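Local coordinates for anaphase-promoting complex subunit CUT9 (Schizosaccharomyces pombe, PDB 2XPI), which serves as a subunit of the anaphase-promoting complex/cyclosome, the E3 ubiquitin ligase that controls progression through mitosis and G1, at residues Lys232-Glu235 against Ala236-Leu240; Asn259-Thr262 against Tyr263-Asp267; Tyr444-Leu447 against Gly448-His451; Leu459-Glu462 against Tyr463-Ser467; Leu522-Ala525 against Tyr526-Leu529. All coordinates share one frame; numbering follows the deposited sequence.

Contact 1: residues Lys232-Glu235 against Ala236-Leu240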
loop_
_atom_site.group_PDB
_atom_site.type_symbol
_atom_site.label_atom_id
_atom_site.label_comp_id
_atom_site.label_asym_id
_atom_site.label_seq_id
_atom_site.Cartn_x
_atom_site.Cartn_y
_atom_site.Cartn_z
ATOM N N LYS A 232 -26.955 -0.689 -6.225
ATOM C CA LYS A 232 -25.629 -0.617 -6.845
ATOM C C LYS A 232 -24.500 -0.855 -5.845
ATOM O O LYS A 232 -23.353 -1.050 -6.228
ATOM C CB LYS A 232 -25.424 0.689 -7.627
ATOM C CG LYS A 232 -26.420 0.877 -8.769
ATOM C CD LYS A 232 -26.052 2.039 -9.717
ATOM C CE LYS A 232 -25.780 3.352 -8.981
ATOM N NZ LYS A 232 -26.917 3.768 -8.136
ATOM N N CYS A 233 -24.829 -0.874 -4.563
ATOM C CA CYS A 233 -23.829 -1.192 -3.539
ATOM C C CYS A 233 -23.397 -2.671 -3.544
ATOM O O CYS A 233 -23.676 -3.443 -2.627
ATOM C CB CYS A 233 -24.325 -0.797 -2.159
ATOM S SG CYS A 233 -22.989 -0.707 -1.040
ATOM N N TYR A 234 -22.679 -3.040 -4.584
ATOM C CA TYR A 234 -22.168 -4.377 -4.710
ATOM C C TYR A 234 -21.053 -4.743 -3.698
ATOM O O TYR A 234 -20.802 -5.925 -3.500
ATOM C CB TYR A 234 -21.738 -4.595 -6.167
ATOM C CG TYR A 234 -21.029 -5.888 -6.452
ATOM C CD1 TYR A 234 -21.673 -6.927 -7.104
ATOM C CD2 TYR A 234 -19.697 -6.055 -6.098
ATOM C CE1 TYR A 234 -21.013 -8.109 -7.381
ATOM C CE2 TYR A 234 -19.032 -7.210 -6.372
ATOM C CZ TYR A 234 -19.684 -8.245 -7.004
ATOM O OH TYR A 234 -18.983 -9.412 -7.252
ATOM N N GLU A 235 -20.390 -3.777 -3.059
ATOM C CA GLU A 235 -19.386 -4.136 -2.047
ATOM C C GLU A 235 -20.097 -4.826 -0.897
ATOM O O GLU A 235 -19.525 -5.710 -0.267
ATOM C CB GLU A 235 -18.607 -2.941 -1.451
ATOM C CG GLU A 235 -17.577 -2.255 -2.324
ATOM C CD GLU A 235 -16.303 -3.037 -2.622
ATOM O OE1 GLU A 235 -15.620 -3.569 -1.724
ATOM O OE2 GLU A 235 -15.941 -3.057 -3.802
ATOM N N ALA A 236 -21.320 -4.375 -0.597
ATOM C CA ALA A 236 -22.164 -4.992 0.424
ATOM C C ALA A 236 -22.586 -6.424 0.047
ATOM O O ALA A 236 -22.385 -7.357 0.814
ATOM C CB ALA A 236 -23.388 -4.140 0.665
ATOM N N PHE A 237 -23.184 -6.572 -1.127
ATOM C CA PHE A 237 -23.560 -7.859 -1.703
ATOM C C PHE A 237 -22.383 -8.813 -1.664
ATOM O O PHE A 237 -22.492 -9.962 -1.228
ATOM C CB PHE A 237 -23.977 -7.643 -3.165
ATOM C CG PHE A 237 -24.612 -8.828 -3.802
ATOM C CD1 PHE A 237 -25.722 -9.431 -3.227
ATOM C CD2 PHE A 237 -24.117 -9.340 -4.987
ATOM C CE1 PHE A 237 -26.315 -10.547 -3.816
ATOM C CE2 PHE A 237 -24.711 -10.438 -5.589
ATOM C CZ PHE A 237 -25.807 -11.047 -5.000
ATOM N N ASP A 238 -21.241 -8.335 -2.130
ATOM C CA ASP A 238 -20.065 -9.169 -2.132
ATOM C C ASP A 238 -19.663 -9.578 -0.710
ATOM O O ASP A 238 -19.192 -10.685 -0.503
ATOM C CB ASP A 238 -18.918 -8.478 -2.860
ATOM C CG ASP A 238 -17.629 -9.255 -2.759
ATOM O OD1 ASP A 238 -16.649 -8.723 -2.181
ATOM O OD2 ASP A 238 -17.605 -10.416 -3.225
ATOM N N GLN A 239 -19.841 -8.695 0.271
ATOM C CA GLN A 239 -19.581 -9.074 1.653
ATOM C C GLN A 239 -20.590 -10.117 2.142
ATOM O O GLN A 239 -20.200 -11.156 2.652
ATOM C CB GLN A 239 -19.576 -7.867 2.593
ATOM C CG GLN A 239 -18.309 -7.016 2.546
ATOM C CD GLN A 239 -17.024 -7.827 2.645
ATOM O OE1 GLN A 239 -16.735 -8.448 3.672
ATOM N NE2 GLN A 239 -16.239 -7.815 1.577
ATOM N N LEU A 240 -21.882 -9.843 1.989
ATOM C CA LEU A 240 -22.902 -10.810 2.376
ATOM C C LEU A 240 -22.595 -12.178 1.796
ATOM O O LEU A 240 -22.444 -13.138 2.529
ATOM C CB LEU A 240 -24.282 -10.358 1.924
ATOM C CG LEU A 240 -24.844 -9.209 2.757
ATOM C CD1 LEU A 240 -25.956 -8.509 2.008
ATOM C CD2 LEU A 240 -25.327 -9.701 4.120
#
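Tyr-234 and Asp-238 tie the first turn of helix 234-242 together, Asp-238 N giving a nearly straight bond to Tyr-234 O (2.8 Å, 163° at the hydrogen), and Gln-239 N repeats the step to Glu-235 O at 3.0 Å. Just ahead, Cys-233 holds the N-cap and centres an inverse gamma turn; its O receives a weak bond from Ala-236 N, and its SG rests 3.9 Å from Ala-236 CB. The Tyr-234 side chain leaves with CG anti to the backbone N (chi1 173°), and its ring reaches two residues of the next turn: CE2 comes 3.7 Å from Asp-238 CB, while CD1 meets the ring edge of Phe-237 at CD2, 4.0 Å away. Cutting Tyr-234 back to a serine would probably open a gap beside Phe-237 and the Asp-238 methylene and leave Phe-105 of the second subunit without its stacking partner. Glu-235 also faces that subunit, its chain bent at chi2 and OE2 bonded to Cys-102 N there, which fits the role of TPR repeats 1-7 in homodimerization. Within the chain, Cys-233 and Phe-237 lie on Ala-226 and Leu-227 of helix 216-229, Phe-237 and Leu-240 on Val-255 and Leu-254 of helix 248-257, and the Phe-237 ring stacks with Tyr-275 of helix 268-276.

Contact 2: residues Asn259-Thr262 against Tyr263-Asp267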
loop_
_atom_site.group_PDB
_atom_site.type_symbol
_atom_site.label_atom_id
_atom_site.label_comp_id
_atom_site.label_asym_id
_atom_site.label_seq_id
_atom_site.Cartn_x
_atom_site.Cartn_y
_atom_site.Cartn_z
ATOM N N ASN A 259 -34.723 -2.899 -4.952
ATOM C CA ASN A 259 -35.367 -1.862 -5.751
ATOM C C ASN A 259 -34.455 -1.409 -6.902
ATOM O O ASN A 259 -33.655 -0.473 -6.770
ATOM C CB ASN A 259 -35.727 -0.689 -4.831
ATOM C CG ASN A 259 -36.255 0.546 -5.581
ATOM O OD1 ASN A 259 -36.641 0.488 -6.756
ATOM N ND2 ASN A 259 -36.282 1.675 -4.875
ATOM N N TYR A 260 -34.583 -2.074 -8.038
ATOM C CA TYR A 260 -33.623 -1.889 -9.106
ATOM C C TYR A 260 -33.710 -0.531 -9.801
ATOM O O TYR A 260 -32.841 -0.186 -10.602
ATOM C CB TYR A 260 -33.672 -3.066 -10.086
ATOM C CG TYR A 260 -33.143 -4.342 -9.461
ATOM C CD1 TYR A 260 -31.780 -4.510 -9.229
ATOM C CD2 TYR A 260 -33.995 -5.355 -9.070
ATOM C CE1 TYR A 260 -31.289 -5.658 -8.645
ATOM C CE2 TYR A 260 -33.518 -6.501 -8.482
ATOM C CZ TYR A 260 -32.167 -6.649 -8.272
ATOM O OH TYR A 260 -31.696 -7.801 -7.684
ATOM N N SER A 261 -34.727 0.256 -9.470
ATOM C CA SER A 261 -34.839 1.603 -10.035
ATOM C C SER A 261 -33.694 2.498 -9.557
ATOM O O SER A 261 -33.408 3.533 -10.143
ATOM C CB SER A 261 -36.197 2.227 -9.706
ATOM O OG SER A 261 -37.246 1.478 -10.303
ATOM N N THR A 262 -33.040 2.089 -8.479
ATOM C CA THR A 262 -31.889 2.823 -7.996
ATOM C C THR A 262 -30.694 2.572 -8.915
ATOM O O THR A 262 -29.703 3.304 -8.861
ATOM C CB THR A 262 -31.547 2.489 -6.530
ATOM O OG1 THR A 262 -31.086 1.132 -6.427
ATOM C CG2 THR A 262 -32.772 2.703 -5.642
ATOM N N TYR A 263 -30.790 1.536 -9.752
ATOM C CA TYR A 263 -29.880 1.394 -10.897
ATOM C C TYR A 263 -30.494 2.069 -12.112
ATOM O O TYR A 263 -29.979 3.072 -12.592
ATOM C CB TYR A 263 -29.579 -0.070 -11.212
ATOM C CG TYR A 263 -29.060 -0.328 -12.621
ATOM C CD1 TYR A 263 -27.836 0.190 -13.056
ATOM C CD2 TYR A 263 -29.785 -1.111 -13.511
ATOM C CE1 TYR A 263 -27.356 -0.067 -14.348
ATOM C CE2 TYR A 263 -29.323 -1.365 -14.788
ATOM C CZ TYR A 263 -28.111 -0.846 -15.200
ATOM O OH TYR A 263 -27.681 -1.113 -16.475
ATOM N N SER A 264 -31.600 1.509 -12.594
ATOM C CA SER A 264 -32.326 2.048 -13.734
ATOM C C SER A 264 -33.685 1.348 -13.825
ATOM O O SER A 264 -33.752 0.138 -14.059
ATOM C CB SER A 264 -31.514 1.846 -15.020
ATOM O OG SER A 264 -32.365 1.646 -16.134
ATOM N N LYS A 265 -34.769 2.090 -13.619
ATOM C CA LYS A 265 -36.100 1.475 -13.665
ATOM C C LYS A 265 -36.284 0.636 -14.924
ATOM O O LYS A 265 -36.827 -0.466 -14.868
ATOM C CB LYS A 265 -37.220 2.524 -13.604
ATOM C CG LYS A 265 -38.594 1.895 -13.387
ATOM C CD LYS A 265 -39.650 2.397 -14.357
ATOM C CE LYS A 265 -40.788 1.375 -14.482
ATOM N NZ LYS A 265 -41.769 1.651 -15.594
ATOM N N GLU A 266 -35.825 1.173 -16.052
ATOM C CA GLU A 266 -36.076 0.580 -17.363
ATOM C C GLU A 266 -35.155 -0.607 -17.718
ATOM O O GLU A 266 -35.478 -1.420 -18.581
ATOM C CB GLU A 266 -36.036 1.663 -18.452
ATOM C CG GLU A 266 -35.040 1.385 -19.558
ATOM C CD GLU A 266 -34.969 2.488 -20.616
ATOM O OE1 GLU A 266 -35.774 3.448 -20.558
ATOM O OE2 GLU A 266 -34.096 2.391 -21.515
ATOM N N ASP A 267 -34.016 -0.713 -17.053
ATOM C CA ASP A 267 -33.077 -1.801 -17.328
ATOM C C ASP A 267 -32.892 -2.672 -16.072
ATOM O O ASP A 267 -31.823 -3.233 -15.835
ATOM C CB ASP A 267 -31.732 -1.225 -17.797
ATOM C CG ASP A 267 -30.829 -2.268 -18.421
ATOM O OD1 ASP A 267 -29.612 -2.231 -18.134
ATOM O OD2 ASP A 267 -31.333 -3.124 -19.186
#
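Tyr-260 O takes two backbone hydrogen bonds across the turn, from Tyr-263 N at 2.8 Å and from Ser-264 N at 2.9 Å. The Ser-264 donor lies in the carbonyl plane, whereas that of Tyr-263 stands 59° out of it, so one oxygen is gripped from two directions. Side-chain bonds brace both ends. Thr-262 OG1 donates to Asn-259 O at 3.0 Å, alongside Thr-262 N, and itself accepts from Ala-231 N. Asn-259 OD1 receives a weak capping bond from Ser-261 N. Farther on, Ser-264 OG accepts from Asp-267 N at 3.0 Å. Side-chain packing across the turn is sparse: Ser-261 OG lies 3.4 Å from Lys-265 CG. Ser-264 CB sits over the rim of one face of the Tyr-263 ring. The Tyr-260 ring leads away from the 263-267 segment, its OH bonded to Val-255 O, while Tyr-263 packs on Phe-270 and Leu-271 of helix 268-276 and, across the dimer, on Arg-83 of the second subunit. The whole is a short, weakly bonded helical turn in the linker between helices 248-257 and 268-276 of the TPR array, entered through an asparagine cap and followed by an ST motif.

Contact 3: residues Tyr444-Leu447 against Gly448-His451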
loop_
_atom_site.group_PDB
_atom_site.type_symbol
_atom_site.label_atom_id
_atom_site.label_comp_id
_atom_site.label_asym_id
_atom_site.label_seq_id
_atom_site.Cartn_x
_atom_site.Cartn_y
_atom_site.Cartn_z
ATOM N N TYR A 444 -23.754 -32.119 3.813
ATOM C CA TYR A 444 -24.539 -33.150 4.513
ATOM C C TYR A 444 -24.226 -34.550 4.002
ATOM O O TYR A 444 -24.306 -35.528 4.749
ATOM C CB TYR A 444 -26.032 -32.938 4.324
ATOM C CG TYR A 444 -26.561 -31.726 5.029
ATOM C CD1 TYR A 444 -25.862 -31.146 6.060
ATOM C CD2 TYR A 444 -27.761 -31.163 4.654
ATOM C CE1 TYR A 444 -26.334 -30.052 6.693
ATOM C CE2 TYR A 444 -28.247 -30.064 5.281
ATOM C CZ TYR A 444 -27.535 -29.509 6.304
ATOM O OH TYR A 444 -28.028 -28.387 6.932
ATOM N N LEU A 445 -23.917 -34.636 2.715
ATOM C CA LEU A 445 -23.432 -35.863 2.127
ATOM C C LEU A 445 -22.225 -36.348 2.914
ATOM O O LEU A 445 -22.188 -37.484 3.400
ATOM C CB LEU A 445 -23.016 -35.617 0.686
ATOM C CG LEU A 445 -23.321 -36.784 -0.232
ATOM C CD1 LEU A 445 -22.920 -36.484 -1.666
ATOM C CD2 LEU A 445 -22.631 -38.019 0.303
ATOM N N PHE A 446 -21.237 -35.470 3.047
ATOM C CA PHE A 446 -19.990 -35.843 3.676
ATOM C C PHE A 446 -20.182 -36.137 5.168
ATOM O O PHE A 446 -19.609 -37.089 5.707
ATOM C CB PHE A 446 -18.944 -34.755 3.459
ATOM C CG PHE A 446 -18.653 -34.461 2.005
ATOM C CD1 PHE A 446 -18.747 -35.448 1.052
ATOM C CD2 PHE A 446 -18.251 -33.191 1.602
ATOM C CE1 PHE A 446 -18.468 -35.176 -0.292
ATOM C CE2 PHE A 446 -17.969 -32.910 0.258
ATOM C CZ PHE A 446 -18.077 -33.893 -0.683
ATOM N N LEU A 447 -20.979 -35.315 5.841
ATOM C CA LEU A 447 -21.310 -35.579 7.233
ATOM C C LEU A 447 -21.954 -36.974 7.367
ATOM O O LEU A 447 -21.665 -37.701 8.300
ATOM C CB LEU A 447 -22.255 -34.508 7.789
ATOM C CG LEU A 447 -21.780 -33.323 8.647
ATOM C CD1 LEU A 447 -20.378 -33.535 9.185
ATOM C CD2 LEU A 447 -21.878 -32.009 7.879
ATOM N N GLY A 448 -22.821 -37.337 6.428
ATOM C CA GLY A 448 -23.450 -38.643 6.439
ATOM C C GLY A 448 -22.440 -39.780 6.323
ATOM O O GLY A 448 -22.479 -40.739 7.099
ATOM N N MET A 449 -21.530 -39.665 5.356
ATOM C CA MET A 449 -20.525 -40.684 5.081
ATOM C C MET A 449 -19.575 -40.881 6.236
ATOM O O MET A 449 -19.123 -42.002 6.515
ATOM C CB MET A 449 -19.724 -40.309 3.848
ATOM C CG MET A 449 -20.571 -40.269 2.568
ATOM S SD MET A 449 -19.600 -39.601 1.208
ATOM C CE MET A 449 -18.249 -40.782 1.287
ATOM N N GLN A 450 -19.270 -39.787 6.910
ATOM C CA GLN A 450 -18.350 -39.827 8.024
ATOM C C GLN A 450 -19.043 -40.436 9.243
ATOM O O GLN A 450 -18.408 -41.153 10.023
ATOM C CB GLN A 450 -17.837 -38.417 8.322
ATOM C CG GLN A 450 -16.483 -38.395 8.960
ATOM C CD GLN A 450 -15.457 -39.081 8.105
ATOM O OE1 GLN A 450 -14.602 -39.812 8.601
ATOM N NE2 GLN A 450 -15.550 -38.877 6.807
ATOM N N HIS A 451 -20.342 -40.165 9.409
ATOM C CA HIS A 451 -21.102 -40.767 10.506
ATOM C C HIS A 451 -21.401 -42.254 10.287
ATOM O O HIS A 451 -21.555 -43.012 11.242
ATOM C CB HIS A 451 -22.370 -39.980 10.812
ATOM C CG HIS A 451 -22.131 -38.777 11.678
ATOM N ND1 HIS A 451 -21.739 -38.873 12.998
ATOM C CD2 HIS A 451 -22.220 -37.452 11.411
ATOM C CE1 HIS A 451 -21.593 -37.660 13.502
ATOM N NE2 HIS A 451 -21.880 -36.782 12.560
#
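Leu-445 and Met-449 meet one turn apart on helix 442-454, the first of the two antiparallel helices that make up TPR 11. Leu-445 CD2 touches Met-449 SD at 3.5 Å and CG at 3.8 Å, the two side chains crossing at a slant. In Met-449, CG anti to the carbonyl carbon (chi1 -64°) and an extended chi2 bring the sulfur beside the leucine methyl; the bend at chi3 only turns CE. The same SD also lies at the edge of the Phe-446 ring, near its plane and 4.2 Å from CD1, so the thioether borders a leucine branch and an aromatic edge together. Beyond the pair, Leu-445 and Met-449 both press on Leu-476 and Glu-480 of helix 475-487. The adjoining Leu-447 and Gly-448 match the Leu-Gly pair of the TPR signature: a side chain on Gly-448 would run into Leu-464 of the second helix, and Ala-460 CB packs on Gly-448 O at 3.3 Å, while Leu-447 packs on Tyr-463 and Tyr-430. Four regular backbone bonds run through the turn, among them Met-449 N to Leu-445 O and His-451 N to Leu-447 O, each 3.0 Å long. His-451 CD2 leans over Leu-447 O at 3.2 Å, and its ring runs nearly parallel to that of Tyr-463. Phe-446 meets His-415 edge-to-face and touches an apolar side chain of another protein's chain, consistent with the hcn1-binding role of TPR repeats 10-13.

Contact 4: residues Leu459-Glu462 against Tyr463-Ser467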
loop_
_atom_site.group_PDB
_atom_site.type_symbol
_atom_site.label_atom_id
_atom_site.label_comp_id
_atom_site.label_asym_id
_atom_site.label_seq_id
_atom_site.Cartn_x
_atom_site.Cartn_y
_atom_site.Cartn_z
ATOM N N LEU A 459 -27.947 -41.135 12.594
ATOM C CA LEU A 459 -27.438 -39.808 12.319
ATOM C C LEU A 459 -27.051 -39.697 10.846
ATOM O O LEU A 459 -27.406 -38.724 10.175
ATOM C CB LEU A 459 -26.244 -39.523 13.216
ATOM C CG LEU A 459 -26.010 -38.055 13.534
ATOM C CD1 LEU A 459 -27.262 -37.475 14.151
ATOM C CD2 LEU A 459 -24.816 -37.888 14.462
ATOM N N ALA A 460 -26.338 -40.706 10.351
ATOM C CA ALA A 460 -25.885 -40.727 8.974
ATOM C C ALA A 460 -27.083 -40.639 8.043
ATOM O O ALA A 460 -27.018 -40.039 6.980
ATOM C CB ALA A 460 -25.081 -41.998 8.695
ATOM N N ASN A 461 -28.186 -41.236 8.445
ATOM C CA ASN A 461 -29.384 -41.193 7.637
ATOM C C ASN A 461 -30.060 -39.822 7.709
ATOM O O ASN A 461 -30.600 -39.346 6.720
ATOM C CB ASN A 461 -30.357 -42.290 8.070
ATOM C CG ASN A 461 -31.572 -42.360 7.185
ATOM O OD1 ASN A 461 -31.452 -42.413 5.964
ATOM N ND2 ASN A 461 -32.753 -42.352 7.791
ATOM N N GLU A 462 -30.041 -39.194 8.877
ATOM C CA GLU A 462 -30.555 -37.831 8.994
ATOM C C GLU A 462 -29.871 -36.924 7.969
ATOM O O GLU A 462 -30.525 -36.299 7.141
ATOM C CB GLU A 462 -30.279 -37.280 10.384
ATOM C CG GLU A 462 -31.061 -37.936 11.482
ATOM C CD GLU A 462 -32.299 -37.162 11.793
ATOM O OE1 GLU A 462 -32.670 -37.074 12.975
ATOM O OE2 GLU A 462 -32.889 -36.611 10.845
ATOM N N TYR A 463 -28.545 -36.858 8.036
ATOM C CA TYR A 463 -27.787 -36.051 7.106
ATOM C C TYR A 463 -28.029 -36.451 5.636
ATOM O O TYR A 463 -28.130 -35.592 4.761
ATOM C CB TYR A 463 -26.303 -36.135 7.437
ATOM C CG TYR A 463 -25.853 -35.375 8.665
ATOM C CD1 TYR A 463 -25.879 -33.978 8.707
ATOM C CD2 TYR A 463 -25.355 -36.044 9.764
ATOM C CE1 TYR A 463 -25.430 -33.280 9.825
ATOM C CE2 TYR A 463 -24.915 -35.365 10.885
ATOM C CZ TYR A 463 -24.946 -33.985 10.908
ATOM O OH TYR A 463 -24.492 -33.336 12.040
ATOM N N LEU A 464 -28.136 -37.745 5.351
ATOM C CA LEU A 464 -28.334 -38.162 3.966
ATOM C C LEU A 464 -29.711 -37.790 3.395
ATOM O O LEU A 464 -29.805 -37.342 2.253
ATOM C CB LEU A 464 -28.025 -39.653 3.782
ATOM C CG LEU A 464 -26.539 -40.025 3.913
ATOM C CD1 LEU A 464 -26.364 -41.519 3.869
ATOM C CD2 LEU A 464 -25.691 -39.379 2.859
ATOM N N GLN A 465 -30.774 -37.963 4.173
ATOM C CA GLN A 465 -32.101 -37.483 3.753
ATOM C C GLN A 465 -32.066 -35.972 3.537
ATOM O O GLN A 465 -32.704 -35.440 2.630
ATOM C CB GLN A 465 -33.182 -37.839 4.785
ATOM C CG GLN A 465 -33.438 -39.330 4.921
ATOM C CD GLN A 465 -33.862 -39.969 3.604
ATOM O OE1 GLN A 465 -34.599 -39.360 2.813
ATOM N NE2 GLN A 465 -33.411 -41.209 3.365
ATOM N N SER A 466 -31.303 -35.285 4.380
ATOM C CA SER A 466 -31.085 -33.860 4.218
ATOM C C SER A 466 -30.429 -33.481 2.889
ATOM O O SER A 466 -30.976 -32.631 2.204
ATOM C CB SER A 466 -30.329 -33.278 5.410
ATOM O OG SER A 466 -31.170 -33.218 6.552
ATOM N N SER A 467 -29.295 -34.084 2.494
ATOM C CA SER A 467 -28.767 -33.748 1.163
ATOM C C SER A 467 -29.770 -34.080 0.080
ATOM O O SER A 467 -29.964 -33.308 -0.863
ATOM C CB SER A 467 -27.410 -34.381 0.817
ATOM O OG SER A 467 -26.985 -35.302 1.792
#
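Tyr-463, its CG anti to the carbonyl carbon (chi1 -74°), and Leu-459, whose CG instead stands opposite its own N (chi1 -153°), lay their side chains side by side on helix 457-470, the second helix of TPR 11. Leu-459 CG comes 3.9 Å from Tyr-463 CE2, and the ring also lies close to Leu-459 O, with CD2 3.4 Å from it. Tyr-463 N donates to Leu-459 O at 3.1 Å. On the side toward helix 475-487, Leu-464 folds back over Ala-460 O and packs on Leu-477 and Glu-480. Glu-462 O is held twice, by Ser-466 N at 3.0 Å and by Ser-466 OG at 3.2 Å, the hydroxyl approaching from above the carbonyl plane. An alanine at Ser-466 is likely to leave Glu-462 O with the backbone N alone and would take away the hydroxyl that binds the side chain to its own helix. Ser-467 OG follows the same habit with Tyr-463 O. Along the more exposed flank, Asn-461 and Gln-465 cross with amide planes 67° apart, and Gln-465 NE2 gives a weak but straight bond to Asn-461 OD1, 3.5 Å long.

Contact 5: residues Leu522-Ala525 against Tyr526-Leu529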
loop_
_atom_site.group_PDB
_atom_site.type_symbol
_atom_site.label_atom_id
_atom_site.label_comp_id
_atom_site.label_asym_id
_atom_site.label_seq_id
_atom_site.Cartn_x
_atom_site.Cartn_y
_atom_site.Cartn_z
ATOM N N LEU A 522 -23.569 -53.272 -5.250
ATOM C CA LEU A 522 -24.740 -53.891 -5.839
ATOM C C LEU A 522 -24.588 -55.408 -5.780
ATOM O O LEU A 522 -25.545 -56.127 -5.502
ATOM C CB LEU A 522 -24.868 -53.438 -7.283
ATOM C CG LEU A 522 -26.033 -53.960 -8.099
ATOM C CD1 LEU A 522 -27.331 -53.347 -7.613
ATOM C CD2 LEU A 522 -25.773 -53.627 -9.567
ATOM N N GLY A 523 -23.372 -55.892 -6.029
ATOM C CA GLY A 523 -23.073 -57.307 -5.891
ATOM C C GLY A 523 -23.286 -57.870 -4.494
ATOM O O GLY A 523 -23.688 -59.021 -4.347
ATOM N N HIS A 524 -23.006 -57.067 -3.466
ATOM C CA HIS A 524 -23.193 -57.475 -2.069
ATOM C C HIS A 524 -24.669 -57.500 -1.680
ATOM O O HIS A 524 -25.094 -58.335 -0.892
ATOM C CB HIS A 524 -22.425 -56.556 -1.116
ATOM C CG HIS A 524 -20.991 -56.938 -0.928
ATOM N ND1 HIS A 524 -19.947 -56.162 -1.381
ATOM C CD2 HIS A 524 -20.426 -58.019 -0.347
ATOM C CE1 HIS A 524 -18.802 -56.744 -1.084
ATOM N NE2 HIS A 524 -19.064 -57.872 -0.449
ATOM N N ALA A 525 -25.450 -56.575 -2.222
ATOM C CA ALA A 525 -26.888 -56.605 -2.019
ATOM C C ALA A 525 -27.463 -57.884 -2.617
ATOM O O ALA A 525 -28.345 -58.501 -2.048
ATOM C CB ALA A 525 -27.542 -55.380 -2.644
ATOM N N TYR A 526 -26.939 -58.289 -3.765
ATOM C CA TYR A 526 -27.432 -59.460 -4.480
ATOM C C TYR A 526 -27.124 -60.776 -3.775
ATOM O O TYR A 526 -27.959 -61.677 -3.777
ATOM C CB TYR A 526 -26.852 -59.514 -5.892
ATOM C CG TYR A 526 -27.502 -58.613 -6.931
ATOM C CD1 TYR A 526 -26.746 -58.091 -7.980
ATOM C CD2 TYR A 526 -28.863 -58.314 -6.891
ATOM C CE1 TYR A 526 -27.310 -57.290 -8.949
ATOM C CE2 TYR A 526 -29.448 -57.509 -7.873
ATOM C CZ TYR A 526 -28.654 -56.996 -8.899
ATOM O OH TYR A 526 -29.186 -56.178 -9.884
ATOM N N ARG A 527 -25.934 -60.925 -3.196
ATOM C CA ARG A 527 -25.661 -62.174 -2.489
ATOM C C ARG A 527 -26.529 -62.279 -1.247
ATOM O O ARG A 527 -26.865 -63.375 -0.808
ATOM C CB ARG A 527 -24.190 -62.339 -2.125
ATOM C CG ARG A 527 -23.569 -61.115 -1.536
ATOM C CD ARG A 527 -22.152 -61.406 -1.085
ATOM N NE ARG A 527 -22.135 -61.951 0.265
ATOM C CZ ARG A 527 -22.136 -61.203 1.365
ATOM N NH1 ARG A 527 -22.153 -59.873 1.274
ATOM N NH2 ARG A 527 -22.128 -61.789 2.559
ATOM N N LYS A 528 -26.890 -61.130 -0.683
ATOM C CA LYS A 528 -27.777 -61.093 0.472
ATOM C C LYS A 528 -29.144 -61.634 0.100
ATOM O O LYS A 528 -29.741 -62.379 0.859
ATOM C CB LYS A 528 -27.921 -59.671 0.989
ATOM C CG LYS A 528 -26.732 -59.186 1.781
ATOM C CD LYS A 528 -26.734 -59.762 3.183
ATOM C CE LYS A 528 -25.343 -60.206 3.527
ATOM N NZ LYS A 528 -24.808 -60.982 2.358
ATOM N N LEU A 529 -29.642 -61.244 -1.068
ATOM C CA LEU A 529 -30.892 -61.780 -1.568
ATOM C C LEU A 529 -30.666 -63.128 -2.231
ATOM O O LEU A 529 -31.553 -63.647 -2.899
ATOM C CB LEU A 529 -31.529 -60.827 -2.566
ATOM C CG LEU A 529 -32.153 -59.564 -1.993
ATOM C CD1 LEU A 529 -32.827 -58.782 -3.099
ATOM C CD2 LEU A 529 -33.146 -59.929 -0.917
#
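His-524 and Arg-527 lie side by side with ring and guanidinium almost perpendicular, 89° apart: the guanidinium stands at the imidazole edge, CZ in the ring plane and NH1 close to CD2. This is the last part of helix 516-528 in TPR 13, where Leu-522, Gly-523 and Tyr-526 follow the Leu-Gly-x-x-Tyr pattern of the TPR signature. The Tyr-526 ring runs alongside Leu-522, both side chains pointing the same way; CE1 is 3.7 Å from Leu-522 CG and CD1 3.4 Å from Leu-522 O, while the phenol OH hydrogen-bonds Gln-499 OE1 on helix 491-507. Gly-523, lacking a side chain, has its CA beside the same ring. Arg-527 starts with CG wedged between backbone N and carbonyl carbon (chi1 46°) and bends at chi3, which turns its end back toward His-524. There NH2 forms a salt bridge with an acidic side chain on the chain of another protein, and His-524 and Lys-528 touch that chain as well. These contacts fit the part that TPR repeats 10-13 play in binding hcn1. Lys-528 passes its CG 3.2 Å from His-524 O, whose bond from Lys-528 N is weak at 3.3 Å. The helix then ends, Leu-529 being the first residue to leave helical angles, yet Leu-529 N still bonds to Ala-525 O at 3.2 Å.

Overall arrangement
Every contact joins directly consecutive segments, so none closes a long loop and none nests in or crosses another; they follow in series along the TPR array. Contact 1 begins TPR 5, and contact 2 lies in the linker after that repeat. The two touch through Lys-232 NZ and Thr-262 O, and both border the second subunit. Contact 3 lies across the chain's centre from them, and contact 4 follows on the next helix of TPR 11, with centres about 7 Å apart and the two helices packed directly on each other. Contact 5, in TPR 13, is the last, its centre about 23 Å from that of contact 3; these two contacts both meet another protein's chain.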